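Local coordinates for protein galactose-1-phosphate uridylyltransferase (Pyrobaculum aerophilum str. IM2, PDB 6K9Z) that probably transfers uridylyl groups between UDP-glucose and hexose 1-phosphates and binds zinc, at residues Y197-H205 / I269-K280. The protein carries 1 engineered substitution. Numbering follows the deposited sequence.
Sequences YAKWPHEVH and IYGMYRPDGKLK
Trp200 and Tyr270 both set CG beside their own backbone N (chi1 -56° and -44°), which lays the indole's CD1 over one face of the phenol, 3.4 Å from Tyr270 CD1. The two rings sit on one side of an antiparallel strand pair, 202-205 with 269-271, in the half-barrel sheet of the C-terminal HIT-like domain. Their planes are 36° apart, and a water accepts from Trp200 NE1 and gives only a weak bond to Tyr270 OH, whose firmer partner is OE2 of the iron ligand Glu268. Met272, bent at chi2 and chi3, brings CE to 3.8 Å from Trp200 CE3, while its SD makes an oblique Met-aromatic contact with the six-membered ring. Beside Tyr270, the extended Glu203 turns its carboxylate back to its own loop: OE1 accepts from the backbone N of both Lys199 and Trp200, tying it to the bend there, and OE2 accepts a hydrogen bond from His205 NE2. Reciprocal backbone bonds link His202 with Gly271 and Val204 with Ile269; the side chains of Val204 and Ile269 touch helix 220-240. Just ahead of strand 202-205, Pro201 wedges CG against Lys280 CB (3.6 Å). His202 NE2 is hydrogen-bonded to Arg304, and ND1 gives a weak, bent bond to Tyr273 O, 2.7 Å away.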
ATOM      1  N   TYR A 197      -9.367 -13.906   1.609  1.00 16.62           N
ATOM      2  CA  TYR A 197      -8.067 -13.194   1.785  1.00 16.83           C
ATOM      3  C   TYR A 197      -8.282 -11.680   1.650  1.00 16.26           C
ATOM      4  O   TYR A 197      -7.291 -10.977   1.343  1.00 16.37           O
ATOM      5  CB  TYR A 197      -7.057 -13.708   0.741  1.00 16.80           C
ATOM      6  CG  TYR A 197      -7.624 -13.852  -0.668  1.00 16.55           C
ATOM      7  CD1 TYR A 197      -8.314 -14.990  -1.057  1.00 16.99           C
ATOM      8  CD2 TYR A 197      -7.493 -12.826  -1.610  1.00 16.36           C
ATOM      9  CE1 TYR A 197      -8.833 -15.138  -2.325  1.00 17.04           C
ATOM     10  CE2 TYR A 197      -8.072 -12.926  -2.863  1.00 16.27           C
ATOM     11  CZ  TYR A 197      -8.712 -14.105  -3.236  1.00 16.66           C
ATOM     12  OH  TYR A 197      -9.308 -14.187  -4.466  1.00 17.20           O
ATOM     13  N   ALA A 198      -9.471 -11.164   1.999  1.00 16.24           N
ATOM     14  CA  ALA A 198      -9.715  -9.706   2.124  1.00 16.73           C
ATOM     15  C   ALA A 198      -8.661  -9.089   3.071  1.00 16.91           C
ATOM     16  O   ALA A 198      -8.305  -9.720   4.095  1.00 16.78           O
ATOM     17  CB  ALA A 198     -11.105  -9.440   2.657  1.00 17.16           C
ATOM     18  N   LYS A 199      -8.204  -7.879   2.723  1.00 17.61           N
ATOM     19  CA  LYS A 199      -7.183  -7.095   3.476  1.00 18.75           C
ATOM     20  C   LYS A 199      -7.729  -5.760   3.966  1.00 18.56           C
ATOM     21  O   LYS A 199      -7.148  -5.153   4.921  1.00 18.53           O
ATOM     22  CB  LYS A 199      -6.045  -6.692   2.545  1.00 20.66           C
ATOM     23  CG  LYS A 199      -5.193  -7.812   2.066  1.00 22.40           C
ATOM     24  CD  LYS A 199      -4.396  -7.403   0.846  1.00 22.02           C
ATOM     25  CE  LYS A 199      -4.004  -8.657   0.108  1.00 23.58           C
ATOM     26  NZ  LYS A 199      -5.193  -9.481  -0.232  1.00 25.92           N
ATOM     27  N   TRP A 200      -8.723  -5.232   3.284  1.00 16.76           N
ATOM     28  CA  TRP A 200      -9.284  -3.895   3.577  1.00 17.69           C
ATOM     29  C   TRP A 200     -10.633  -4.046   4.291  1.00 18.19           C
ATOM     30  O   TRP A 200     -11.260  -5.109   4.240  1.00 17.61           O
ATOM     31  CB  TRP A 200      -9.297  -3.055   2.281  1.00 17.05           C
ATOM     32  CG  TRP A 200      -7.928  -2.974   1.685  1.00 17.27           C
ATOM     33  CD1 TRP A 200      -7.451  -3.637   0.580  1.00 16.76           C
ATOM     34  CD2 TRP A 200      -6.808  -2.248   2.229  1.00 17.53           C
ATOM     35  NE1 TRP A 200      -6.125  -3.360   0.403  1.00 17.43           N
ATOM     36  CE2 TRP A 200      -5.714  -2.493   1.375  1.00 17.46           C
ATOM     37  CE3 TRP A 200      -6.642  -1.403   3.329  1.00 18.51           C
ATOM     38  CZ2 TRP A 200      -4.457  -1.961   1.622  1.00 18.32           C
ATOM     39  CZ3 TRP A 200      -5.394  -0.848   3.565  1.00 18.84           C
ATOM     40  CH2 TRP A 200      -4.316  -1.170   2.735  1.00 18.08           C
ATOM     41  N   PRO A 201     -11.081  -3.019   5.037  1.00 19.45           N
ATOM     42  CA  PRO A 201     -12.176  -3.168   6.008  1.00 20.90           C
ATOM     43  C   PRO A 201     -13.499  -3.556   5.335  1.00 20.64           C
ATOM     44  O   PRO A 201     -14.232  -4.292   5.951  1.00 21.28           O
ATOM     45  CB  PRO A 201     -12.326  -1.788   6.651  1.00 22.26           C
ATOM     46  CG  PRO A 201     -11.045  -1.069   6.343  1.00 21.75           C
ATOM     47  CD  PRO A 201     -10.440  -1.693   5.124  1.00 20.69           C
ATOM     48  N   HIS A 202     -13.767  -3.088   4.103  1.00 18.78           N
ATOM     49  CA  HIS A 202     -14.918  -3.579   3.308  1.00 19.29           C
ATOM     50  C   HIS A 202     -14.466  -3.937   1.907  1.00 19.35           C
ATOM     51  O   HIS A 202     -14.672  -3.053   0.997  1.00 22.79           O
ATOM     52  CB  HIS A 202     -16.037  -2.547   3.233  1.00 18.75           C
ATOM     53  CG  HIS A 202     -16.741  -2.371   4.534  1.00 19.40           C
ATOM     54  ND1 HIS A 202     -16.285  -1.483   5.516  1.00 19.89           N
ATOM     55  CD2 HIS A 202     -17.824  -2.975   5.042  1.00 19.75           C
ATOM     56  CE1 HIS A 202     -17.121  -1.549   6.559  1.00 20.63           C
ATOM     57  NE2 HIS A 202     -18.074  -2.457   6.291  1.00 20.99           N
ATOM     58  N   GLU A 203     -14.061  -5.174   1.661  1.00 17.45           N
ATOM     59  CA  GLU A 203     -13.412  -5.504   0.375  1.00 16.35           C
ATOM     60  C   GLU A 203     -14.329  -6.451  -0.390  1.00 16.17           C
ATOM     61  O   GLU A 203     -14.762  -7.445   0.179  1.00 16.92           O
ATOM     62  CB  GLU A 203     -12.012  -6.068   0.614  1.00 15.99           C
ATOM     63  CG  GLU A 203     -11.328  -6.471  -0.699  1.00 15.87           C
ATOM     64  CD  GLU A 203      -9.835  -6.722  -0.523  1.00 15.80           C
ATOM     65  OE1 GLU A 203      -9.350  -6.544   0.615  1.00 15.84           O
ATOM     66  OE2 GLU A 203      -9.197  -7.153  -1.518  1.00 16.24           O
ATOM     67  N   VAL A 204     -14.655  -6.065  -1.609  1.00 15.92           N
ATOM     68  CA  VAL A 204     -15.525  -6.877  -2.493  1.00 15.83           C
ATOM     69  C   VAL A 204     -14.823  -7.045  -3.828  1.00 15.42           C
ATOM     70  O   VAL A 204     -14.327  -6.036  -4.404  1.00 15.34           O
ATOM     71  CB  VAL A 204     -16.920  -6.235  -2.623  1.00 16.20           C
ATOM     72  CG1 VAL A 204     -17.785  -7.097  -3.552  1.00 16.51           C
ATOM     73  CG2 VAL A 204     -17.621  -6.030  -1.313  1.00 17.11           C
ATOM     74  N   HIS A 205     -14.728  -8.290  -4.304  1.00 14.67           N
ATOM     75  CA  HIS A 205     -14.198  -8.596  -5.659  1.00 14.35           C
ATOM     76  C   HIS A 205     -15.366  -8.959  -6.567  1.00 14.10           C
ATOM     77  O   HIS A 205     -16.290  -9.707  -6.099  1.00 14.38           O
ATOM     78  CB  HIS A 205     -13.170  -9.703  -5.571  1.00 14.64           C
ATOM     79  CG  HIS A 205     -11.901  -9.302  -4.917  1.00 14.26           C
ATOM     80  ND1 HIS A 205     -10.777 -10.052  -5.028  1.00 14.44           N
ATOM     81  CD2 HIS A 205     -11.621  -8.252  -4.106  1.00 14.83           C
ATOM     82  CE1 HIS A 205      -9.825  -9.490  -4.307  1.00 14.41           C
ATOM     83  NE2 HIS A 205     -10.329  -8.383  -3.711  1.00 14.47           N
ATOM     84  N   ILE A 269     -12.649  -3.810  -5.021  1.00 13.82           N
ATOM     85  CA  ILE A 269     -13.128  -2.588  -4.363  1.00 14.33           C
ATOM     86  C   ILE A 269     -12.688  -2.644  -2.892  1.00 14.54           C
ATOM     87  O   ILE A 269     -13.044  -3.629  -2.201  1.00 13.90           O
ATOM     88  CB  ILE A 269     -14.651  -2.468  -4.516  1.00 15.31           C
ATOM     89  CG1 ILE A 269     -15.137  -2.365  -5.955  1.00 15.46           C
ATOM     90  CG2 ILE A 269     -15.149  -1.289  -3.722  1.00 15.66           C
ATOM     91  CD1 ILE A 269     -16.607  -2.741  -6.092  1.00 16.89           C
ATOM     92  N   TYR A 270     -12.006  -1.594  -2.442  1.00 14.90           N
ATOM     93  CA  TYR A 270     -11.500  -1.430  -1.062  1.00 15.51           C
ATOM     94  C   TYR A 270     -12.301  -0.302  -0.443  1.00 16.90           C
ATOM     95  O   TYR A 270     -11.991   0.811  -0.729  1.00 16.42           O
ATOM     96  CB  TYR A 270     -10.012  -1.144  -1.044  1.00 15.67           C
ATOM     97  CG  TYR A 270      -9.151  -1.974  -1.951  1.00 15.30           C
ATOM     98  CD1 TYR A 270      -9.405  -3.295  -2.234  1.00 15.71           C
ATOM     99  CD2 TYR A 270      -8.000  -1.411  -2.470  1.00 16.26           C
ATOM    100  CE1 TYR A 270      -8.551  -4.055  -3.020  1.00 14.91           C
ATOM    101  CE2 TYR A 270      -7.136  -2.123  -3.289  1.00 16.25           C
ATOM    102  CZ  TYR A 270      -7.439  -3.453  -3.593  1.00 16.06           C
ATOM    103  OH  TYR A 270      -6.578  -4.133  -4.408  1.00 16.03           O
ATOM    104  N   GLY A 271     -13.347  -0.627   0.323  1.00 17.41           N
ATOM    105  CA  GLY A 271     -14.054   0.354   1.156  1.00 17.64           C
ATOM    106  C   GLY A 271     -13.259   0.639   2.391  1.00 18.44           C
ATOM    107  O   GLY A 271     -12.852  -0.345   3.089  1.00 18.19           O
ATOM    108  N   MET A 272     -13.007   1.915   2.672  1.00 18.61           N
ATOM    109  CA  MET A 272     -11.897   2.263   3.595  1.00 19.48           C
ATOM    110  C   MET A 272     -12.430   2.661   4.974  1.00 20.30           C
ATOM    111  O   MET A 272     -11.638   3.082   5.798  1.00 21.35           O
ATOM    112  CB  MET A 272     -10.967   3.320   2.996  1.00 19.76           C
ATOM    113  CG  MET A 272     -10.289   2.847   1.715  1.00 20.05           C
ATOM    114  SD  MET A 272      -9.253   1.377   2.077  1.00 21.39           S
ATOM    115  CE  MET A 272      -7.853   2.196   2.814  1.00 23.47           C
ATOM    116  N   TYR A 273     -13.716   2.478   5.279  1.00 21.32           N
ATOM    117  CA  TYR A 273     -14.222   2.649   6.670  1.00 22.55           C
ATOM    118  C   TYR A 273     -14.237   1.281   7.356  1.00 24.27           C
ATOM    119  O   TYR A 273     -14.713   0.332   6.773  1.00 22.30           O
ATOM    120  CB  TYR A 273     -15.617   3.257   6.719  1.00 22.63           C
ATOM    121  CG  TYR A 273     -15.726   4.747   6.492  1.00 23.08           C
ATOM    122  CD1 TYR A 273     -14.630   5.592   6.535  1.00 23.57           C
ATOM    123  CD2 TYR A 273     -16.966   5.332   6.345  1.00 24.00           C
ATOM    124  CE1 TYR A 273     -14.766   6.968   6.371  1.00 24.50           C
ATOM    125  CE2 TYR A 273     -17.129   6.698   6.183  1.00 24.87           C
ATOM    126  CZ  TYR A 273     -16.028   7.521   6.189  1.00 24.97           C
ATOM    127  OH  TYR A 273     -16.161   8.867   6.050  1.00 26.70           O
ATOM    128  N   ARG A 274     -13.832   1.275   8.677  1.00 27.00           N
ATOM    129  CA  ARG A 274     -14.050   0.061   9.499  1.00 30.86           C
ATOM    130  C   ARG A 274     -15.576  -0.078   9.694  1.00 33.11           C
ATOM    131  O   ARG A 274     -16.349   0.885   9.467  1.00 32.17           O
ATOM    132  CB  ARG A 274     -13.302   0.129  10.844  1.00 36.13           C
ATOM    133  CG  ARG A 274     -11.782   0.098  10.724  1.00 39.43           C
ATOM    134  CD  ARG A 274     -11.097   0.218  12.085  1.00 46.01           C
ATOM    135  NE  ARG A 274      -9.638   0.159  11.927  1.00 53.49           N
ATOM    136  CZ  ARG A 274      -8.826   1.175  11.603  1.00 59.16           C
ATOM    137  NH1 ARG A 274      -9.309   2.384  11.351  1.00 63.15           N
ATOM    138  NH2 ARG A 274      -7.516   0.963  11.515  1.00 61.01           N
ATOM    139  N   PRO A 275     -16.166  -1.131  10.207  1.00 36.30           N
ATOM    140  CA  PRO A 275     -17.584  -1.255  10.549  1.00 38.82           C
ATOM    141  C   PRO A 275     -18.072  -0.162  11.515  1.00 42.51           C
ATOM    142  O   PRO A 275     -19.226   0.207  11.421  1.00 44.53           O
ATOM    143  CB  PRO A 275     -17.670  -2.670  11.145  1.00 38.91           C
ATOM    144  CG  PRO A 275     -16.619  -3.428  10.399  1.00 37.76           C
ATOM    145  CD  PRO A 275     -15.465  -2.433  10.320  1.00 37.39           C
ATOM    146  N   ASP A 276     -17.171   0.371  12.345  1.00 44.02           N
ATOM    147  CA  ASP A 276     -17.459   1.475  13.298  1.00 47.42           C
ATOM    148  C   ASP A 276     -17.392   2.859  12.623  1.00 46.69           C
ATOM    149  O   ASP A 276     -17.501   3.823  13.360  1.00 49.84           O
ATOM    150  CB  ASP A 276     -16.541   1.392  14.518  1.00 48.52           C
ATOM    151  CG  ASP A 276     -15.067   1.569  14.222  1.00 50.67           C
ATOM    152  OD1 ASP A 276     -14.742   1.967  13.098  1.00 49.93           O
ATOM    153  OD2 ASP A 276     -14.256   1.320  15.132  1.00 54.97           O
ATOM    154  N   GLY A 277     -17.262   2.978  11.292  1.00 42.90           N
ATOM    155  CA  GLY A 277     -17.206   4.276  10.579  1.00 39.73           C
ATOM    156  C   GLY A 277     -15.825   4.984  10.659  1.00 39.00           C
ATOM    157  O   GLY A 277     -15.633   6.091  10.074  1.00 41.99           O
ATOM    158  N   LYS A 278     -14.854   4.339  11.322  1.00 36.68           N
ATOM    159  CA  LYS A 278     -13.450   4.825  11.470  1.00 36.79           C
ATOM    160  C   LYS A 278     -12.682   4.663  10.153  1.00 32.00           C
ATOM    161  O   LYS A 278     -12.601   3.538   9.664  1.00 28.66           O
ATOM    162  CB  LYS A 278     -12.736   3.991  12.536  1.00 41.61           C
ATOM    163  CG  LYS A 278     -11.388   4.514  13.000  1.00 46.89           C
ATOM    164  CD  LYS A 278     -11.118   4.189  14.459  1.00 52.47           C
ATOM    165  CE  LYS A 278     -12.046   4.947  15.399  1.00 56.57           C
ATOM    166  NZ  LYS A 278     -11.534   4.988  16.791  1.00 60.30           N
ATOM    167  N   LEU A 279     -12.093   5.747   9.648  1.00 29.89           N
ATOM    168  CA  LEU A 279     -11.297   5.667   8.397  1.00 27.86           C
ATOM    169  C   LEU A 279     -10.065   4.788   8.646  1.00 26.80           C
ATOM    170  O   LEU A 279      -9.440   4.932   9.707  1.00 26.50           O
ATOM    171  CB  LEU A 279     -10.886   7.084   7.992  1.00 28.62           C
ATOM    172  CG  LEU A 279     -10.043   7.190   6.724  1.00 28.65           C
ATOM    173  CD1 LEU A 279     -10.769   6.581   5.537  1.00 27.64           C
ATOM    174  CD2 LEU A 279      -9.679   8.639   6.438  1.00 29.97           C
ATOM    175  N   LYS A 280      -9.726   3.932   7.682  1.00 26.36           N
ATOM    176  CA  LYS A 280      -8.535   3.051   7.789  1.00 26.35           C
ATOM    177  C   LYS A 280      -7.437   3.653   6.910  1.00 25.13           C
ATOM    178  O   LYS A 280      -7.746   4.041   5.773  1.00 23.55           O
ATOM    179  CB  LYS A 280      -8.870   1.625   7.340  1.00 27.41           C
ATOM    180  CG  LYS A 280      -7.675   0.695   7.176  1.00 29.35           C
ATOM    181  CD  LYS A 280      -7.142   0.171   8.491  1.00 31.96           C
ATOM    182  CE  LYS A 280      -6.165  -0.975   8.334  1.00 34.69           C
ATOM    183  NZ  LYS A 280      -6.603  -2.177   9.080  1.00 36.54           N
TER
HETATM  184  O   HOH W   1      -7.714  -3.502   6.778  1.00 27.14           O
HETATM  185  O   HOH W   2      -4.828  -4.890  -1.995  1.00 26.08           O